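Local structure of putative short-chain dehydrogenase/reductase (Corynebacterium glutamicum, 3E9N) at residues Asp24-His29 with Ile210-Ile214; Thr78-Ala82 with Pro110-Ser114. The protein is a putative NAD(P)-dependent oxidoreductase of the short-chain dehydrogenase/reductase family, possibly an acetoacetyl-CoA reductase, whose own substrate is not established. All coordinates share one frame. Residue numbers count along the deposited sequence, not the author numbering.

Contact 1: Asp24-His29 with Ile210-Ile214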
loop_
_atom_site.group_PDB
_atom_site.type_symbol
_atom_site.label_atom_id
_atom_site.label_comp_id
_atom_site.label_asym_id
_atom_site.label_seq_id
_atom_site.Cartn_x
_atom_site.Cartn_y
_atom_site.Cartn_z
ATOM N N ASP A 24 -28.248 -3.708 14.777
ATOM C CA ASP A 24 -28.556 -3.334 13.381
ATOM C C ASP A 24 -29.023 -4.522 12.562
ATOM O O ASP A 24 -30.028 -4.432 11.869
ATOM C CB ASP A 24 -27.368 -2.668 12.670
ATOM C CG ASP A 24 -27.675 -2.316 11.228
ATOM O OD1 ASP A 24 -28.238 -1.247 11.024
ATOM O OD2 ASP A 24 -27.370 -3.067 10.268
ATOM N N LEU A 25 -28.264 -5.614 12.626
ATOM C CA LEU A 25 -28.544 -6.818 11.841
ATOM C C LEU A 25 -29.818 -7.544 12.239
ATOM O O LEU A 25 -30.314 -8.363 11.475
ATOM C CB LEU A 25 -27.390 -7.828 12.006
ATOM C CG LEU A 25 -26.011 -7.431 11.458
ATOM C CD1 LEU A 25 -24.996 -8.615 11.618
ATOM C CD2 LEU A 25 -26.175 -7.025 9.999
ATOM N N SER A 26 -30.257 -7.312 13.478
ATOM C CA SER A 26 -31.433 -7.973 14.031
ATOM C C SER A 26 -32.672 -7.437 13.334
ATOM O O SER A 26 -33.736 -8.009 13.477
ATOM C CB SER A 26 -31.542 -7.808 15.563
ATOM O OG SER A 26 -31.886 -6.477 15.954
ATOM N N ARG A 27 -32.543 -6.342 12.586
ATOM C CA ARG A 27 -33.657 -5.863 11.800
ATOM C C ARG A 27 -34.067 -6.932 10.771
ATOM O O ARG A 27 -35.257 -7.135 10.517
ATOM C CB ARG A 27 -33.351 -4.509 11.121
ATOM C CG ARG A 27 -33.018 -3.351 12.140
ATOM C CD ARG A 27 -31.984 -2.278 11.613
ATOM N NE ARG A 27 -32.294 -1.827 10.256
ATOM C CZ ARG A 27 -31.474 -1.139 9.458
ATOM N NH1 ARG A 27 -30.261 -0.795 9.852
ATOM N NH2 ARG A 27 -31.874 -0.798 8.236
ATOM N N ASP A 28 -33.119 -7.637 10.179
ATOM C CA ASP A 28 -33.496 -8.500 9.081
ATOM C C ASP A 28 -32.766 -9.831 9.113
ATOM O O ASP A 28 -32.745 -10.504 8.098
ATOM C CB ASP A 28 -33.258 -7.799 7.722
ATOM C CG ASP A 28 -31.812 -7.313 7.559
ATOM O OD1 ASP A 28 -31.407 -6.959 6.427
ATOM O OD2 ASP A 28 -31.068 -7.304 8.583
ATOM N N HIS A 29 -32.109 -10.167 10.232
ATOM C CA HIS A 29 -31.439 -11.459 10.399
ATOM C C HIS A 29 -31.813 -11.940 11.812
ATOM O O HIS A 29 -32.016 -11.102 12.726
ATOM C CB HIS A 29 -29.894 -11.364 10.417
ATOM C CG HIS A 29 -29.240 -10.810 9.169
ATOM N ND1 HIS A 29 -29.261 -9.460 8.832
ATOM C CD2 HIS A 29 -28.434 -11.404 8.255
ATOM C CE1 HIS A 29 -28.540 -9.262 7.740
ATOM N NE2 HIS A 29 -28.033 -10.423 7.359
ATOM N N ILE A 210 -21.046 -1.697 8.333
ATOM C CA ILE A 210 -21.411 -3.081 8.061
ATOM C C ILE A 210 -22.691 -3.157 7.267
ATOM O O ILE A 210 -22.770 -3.859 6.270
ATOM C CB ILE A 210 -21.371 -3.987 9.316
ATOM C CG1 ILE A 210 -19.924 -4.364 9.564
ATOM C CG2 ILE A 210 -22.193 -5.258 9.086
ATOM C CD1 ILE A 210 -19.575 -4.470 10.934
ATOM N N ARG A 211 -23.660 -2.352 7.653
ATOM C CA ARG A 211 -24.933 -2.294 6.945
ATOM C C ARG A 211 -24.722 -1.833 5.494
ATOM O O ARG A 211 -25.281 -2.388 4.562
ATOM C CB ARG A 211 -25.887 -1.344 7.708
ATOM C CG ARG A 211 -27.249 -1.036 6.974
ATOM C CD ARG A 211 -28.030 -2.345 6.563
ATOM N NE ARG A 211 -28.371 -3.128 7.739
ATOM C CZ ARG A 211 -29.080 -4.261 7.698
ATOM N NH1 ARG A 211 -29.351 -4.914 8.805
ATOM N NH2 ARG A 211 -29.523 -4.744 6.553
ATOM N N PHE A 212 -23.908 -0.807 5.288
ATOM C CA PHE A 212 -23.613 -0.389 3.935
ATOM C C PHE A 212 -22.989 -1.532 3.120
ATOM O O PHE A 212 -23.235 -1.655 1.913
ATOM C CB PHE A 212 -22.672 0.808 3.957
ATOM C CG PHE A 212 -22.136 1.185 2.604
ATOM C CD1 PHE A 212 -22.984 1.732 1.643
ATOM C CD2 PHE A 212 -20.800 1.025 2.309
ATOM C CE1 PHE A 212 -22.506 2.077 0.408
ATOM C CE2 PHE A 212 -20.298 1.408 1.074
ATOM C CZ PHE A 212 -21.138 1.921 0.127
ATOM N N VAL A 213 -22.177 -2.375 3.763
ATOM C CA VAL A 213 -21.431 -3.354 2.977
ATOM C C VAL A 213 -22.339 -4.478 2.483
ATOM O O VAL A 213 -22.291 -4.908 1.300
ATOM C CB VAL A 213 -20.231 -3.934 3.779
ATOM C CG1 VAL A 213 -19.836 -5.342 3.265
ATOM C CG2 VAL A 213 -19.010 -2.950 3.773
ATOM N N ILE A 214 -23.195 -4.957 3.372
ATOM C CA ILE A 214 -24.015 -6.133 3.057
ATOM C C ILE A 214 -25.196 -5.749 2.182
ATOM O O ILE A 214 -25.699 -6.572 1.423
ATOM C CB ILE A 214 -24.505 -6.868 4.335
ATOM C CG1 ILE A 214 -25.586 -6.085 5.098
ATOM C CG2 ILE A 214 -23.350 -7.158 5.262
ATOM C CD1 ILE A 214 -25.877 -6.727 6.511
#
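A salt-bridge network backed by an apolar layer joins the C-terminal end of helix 16-25, with the turn after it, to the last turn of helix 203-214. Arg-211 is the hub, with 121 Å² covered by the other segment. Arg-211 NE donates to Asp-24 OD2 (2.7 Å). Asp-28 takes a two-pronged salt bridge, Arg-211 NH2 to Asp-28 OD1 at 2.9 Å and Arg-211 NH1 to Asp-28 OD2 at 3.0 Å, both nearly linear; Arg-211 NH1 also makes a weak bond to Asp-24 O (3.2 Å). Arg-27 lies over one face of this guanidinium, its NH1 3.7 Å from Arg-211 NE, a like-charge approach offset by the carboxylates: Arg-27 NH1 itself reaches Asp-24 OD1 at a very short 2.4 Å. In the Rossmann-type fold of the SDR family these two helices pack side by side on one face of the parallel sheet, the ion pairs along their outer side. Nearer the sheet, Leu-25 CD2 touches Ile-214 CD1 (3.5 Å), and His-29 CE1 lies 3.9 Å from Ile-214 CD1. Leu-25 continues onto strand 7-11, Ile-210 and Ile-214 onto strand 127-131. His-29 ND1 donates to Leu-25 O (3.0 Å), tying the turn to the helix end.

Contact 2: Thr78-Ala82 with Pro110-Ser114; sequences TLVHA and PAELS
Strand 78-81 packs against one turn of helix 95-124, their axes 10.0 Å apart at closest approach and nearly antiparallel, at 160°. The strand is regular, with phi/psi near -125/120 at Leu-79 and -98/91 at His-81; residues 110-114 are helical, Ser-114 N bonding to Pro-110 O at 3.0 Å, with a kink at Pro-110, whose N has no bond to the preceding turn. The register sets His-81 CA 6.3 Å from Pro-110 CA, and Leu-79 CA 8.0 Å from Ser-114 CA. Leu-79 and His-81 both direct CA-to-CB toward the helix. His-81 takes chi1 m (-62°) with chi2 -71°, which turns one ring face to Pro-110: Pro-110 CA stands 3.8 Å from the His-81 ring centroid, 18° off its normal, a CH-pi contact. At the ring edge, His-81 NE2 donates to Ser-114 OG (2.9 Å), while His-81 CE1 lies 4.1 Å from Leu-113 CD2. Ser-114, chi1 m (-55°), turns its hydroxyl back along the helix to donate to Pro-110 O (Ser-114 OG to O 2.6 Å), so the histidine bond is relayed to a main-chain carbonyl. Leu-79 and Leu-113 share the t,p rotamer (chi1 171° and -176°, chi2 55° and 59°); Leu-79 CD1 meets Leu-113 CD2 at 4.0 Å, and Leu-79 CD2 approaches Ser-114 OG at 3.7 Å. Tyr-130 of strand 127-131 also meets the His-81 ring, their planes about 20° apart. The long helix packs antiparallel along a central strand and leads into the adjacent parallel strand 127-131, a beta-alpha-beta crossover typical of the Rossmann-type SDR fold.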
loop_
_atom_site.group_PDB
_atom_site.type_symbol
_atom_site.label_atom_id
_atom_site.label_comp_id
_atom_site.label_asym_id
_atom_site.label_seq_id
_atom_site.Cartn_x
_atom_site.Cartn_y
_atom_site.Cartn_z
ATOM N N THR A 78 -24.347 -13.457 6.819
ATOM C CA THR A 78 -23.479 -12.423 7.291
ATOM C C THR A 78 -22.672 -12.974 8.487
ATOM O O THR A 78 -23.233 -13.454 9.496
ATOM C CB THR A 78 -24.322 -11.176 7.751
ATOM O OG1 THR A 78 -25.177 -10.757 6.687
ATOM C CG2 THR A 78 -23.436 -10.012 8.154
ATOM N N LEU A 79 -21.357 -12.878 8.375
ATOM C CA LEU A 79 -20.433 -13.212 9.436
ATOM C C LEU A 79 -19.536 -11.983 9.672
ATOM O O LEU A 79 -18.813 -11.527 8.756
ATOM C CB LEU A 79 -19.567 -14.395 8.978
ATOM C CG LEU A 79 -18.372 -14.808 9.856
ATOM C CD1 LEU A 79 -18.768 -15.133 11.372
ATOM C CD2 LEU A 79 -17.514 -15.961 9.179
ATOM N N VAL A 80 -19.574 -11.456 10.885
ATOM C CA VAL A 80 -18.817 -10.253 11.235
ATOM C C VAL A 80 -17.882 -10.584 12.397
ATOM O O VAL A 80 -18.342 -10.986 13.452
ATOM C CB VAL A 80 -19.758 -9.130 11.686
ATOM C CG1 VAL A 80 -18.940 -7.872 12.225
ATOM C CG2 VAL A 80 -20.721 -8.778 10.548
ATOM N N HIS A 81 -16.588 -10.391 12.194
ATOM C CA HIS A 81 -15.574 -10.738 13.143
ATOM C C HIS A 81 -15.233 -9.438 13.895
ATOM O O HIS A 81 -14.427 -8.646 13.423
ATOM C CB HIS A 81 -14.312 -11.291 12.441
ATOM C CG HIS A 81 -14.518 -12.563 11.660
ATOM N ND1 HIS A 81 -14.738 -13.793 12.257
ATOM C CD2 HIS A 81 -14.502 -12.800 10.322
ATOM C CE1 HIS A 81 -14.845 -14.731 11.328
ATOM N NE2 HIS A 81 -14.684 -14.159 10.142
ATOM N N ALA A 82 -15.924 -9.192 15.013
ATOM C CA ALA A 82 -15.608 -8.084 15.907
ATOM C C ALA A 82 -14.913 -8.513 17.237
ATOM O O ALA A 82 -14.707 -7.701 18.094
ATOM C CB ALA A 82 -16.868 -7.275 16.213
ATOM N N PRO A 110 -10.522 -15.506 13.174
ATOM C CA PRO A 110 -11.288 -15.174 11.922
ATOM C C PRO A 110 -11.036 -16.145 10.780
ATOM O O PRO A 110 -11.989 -16.614 10.164
ATOM C CB PRO A 110 -10.848 -13.753 11.573
ATOM C CG PRO A 110 -10.444 -13.124 12.963
ATOM C CD PRO A 110 -9.809 -14.331 13.727
ATOM N N ALA A 111 -9.790 -16.499 10.521
ATOM C CA ALA A 111 -9.513 -17.470 9.491
ATOM C C ALA A 111 -10.178 -18.826 9.767
ATOM O O ALA A 111 -10.698 -19.448 8.858
ATOM C CB ALA A 111 -8.025 -17.677 9.355
ATOM N N GLU A 112 -10.090 -19.338 10.984
ATOM C CA GLU A 112 -10.533 -20.729 11.209
ATOM C C GLU A 112 -12.056 -20.813 11.445
ATOM O O GLU A 112 -12.696 -21.742 10.973
ATOM C CB GLU A 112 -9.739 -21.329 12.391
ATOM C CG GLU A 112 -10.375 -22.608 13.037
ATOM C CD GLU A 112 -10.199 -23.856 12.171
ATOM O OE1 GLU A 112 -9.472 -23.805 11.142
ATOM O OE2 GLU A 112 -10.827 -24.878 12.521
ATOM N N LEU A 113 -12.636 -19.815 12.131
ATOM C CA LEU A 113 -14.082 -19.677 12.171
ATOM C C LEU A 113 -14.693 -19.526 10.789
ATOM O O LEU A 113 -15.757 -20.100 10.522
ATOM C CB LEU A 113 -14.571 -18.509 13.057
ATOM C CG LEU A 113 -16.129 -18.387 13.200
ATOM C CD1 LEU A 113 -16.741 -19.633 13.776
ATOM C CD2 LEU A 113 -16.573 -17.192 14.049
ATOM N N SER A 114 -14.046 -18.787 9.899
ATOM C CA SER A 114 -14.603 -18.655 8.564
ATOM C C SER A 114 -14.462 -19.999 7.854
ATOM O O SER A 114 -15.287 -20.362 7.039
ATOM C CB SER A 114 -13.882 -17.586 7.737
ATOM O OG SER A 114 -13.869 -16.350 8.390
#

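Strand 78-81, part of contact 2, also borders contact 1: Leu-79 and His-81 face helix 95-124, Thr-78 and Val-80 the contact 1 side of the sheet. The contacts meet directly, Ile-210 CD1 being 3.7 Å from Val-80 CG1 and His-29 NE2 3.0 Å from Thr-78 OG1, a weak hydrogen bond. The centres of contact 1 and contact 2 are about 15 Å apart. Contact 2 is wholly buried, about 5 Å from the chain centre to its own, and mixes apolar packing with a hydrogen bond from His-81 to Ser-114 and a CH-pi contact; contact 1, about 12 Å out, is also largely buried, but its ion pairs lie away from the sheet and reach a more exposed rim at Arg-27. Both segments of contact 2 fall in the chain between those of contact 1.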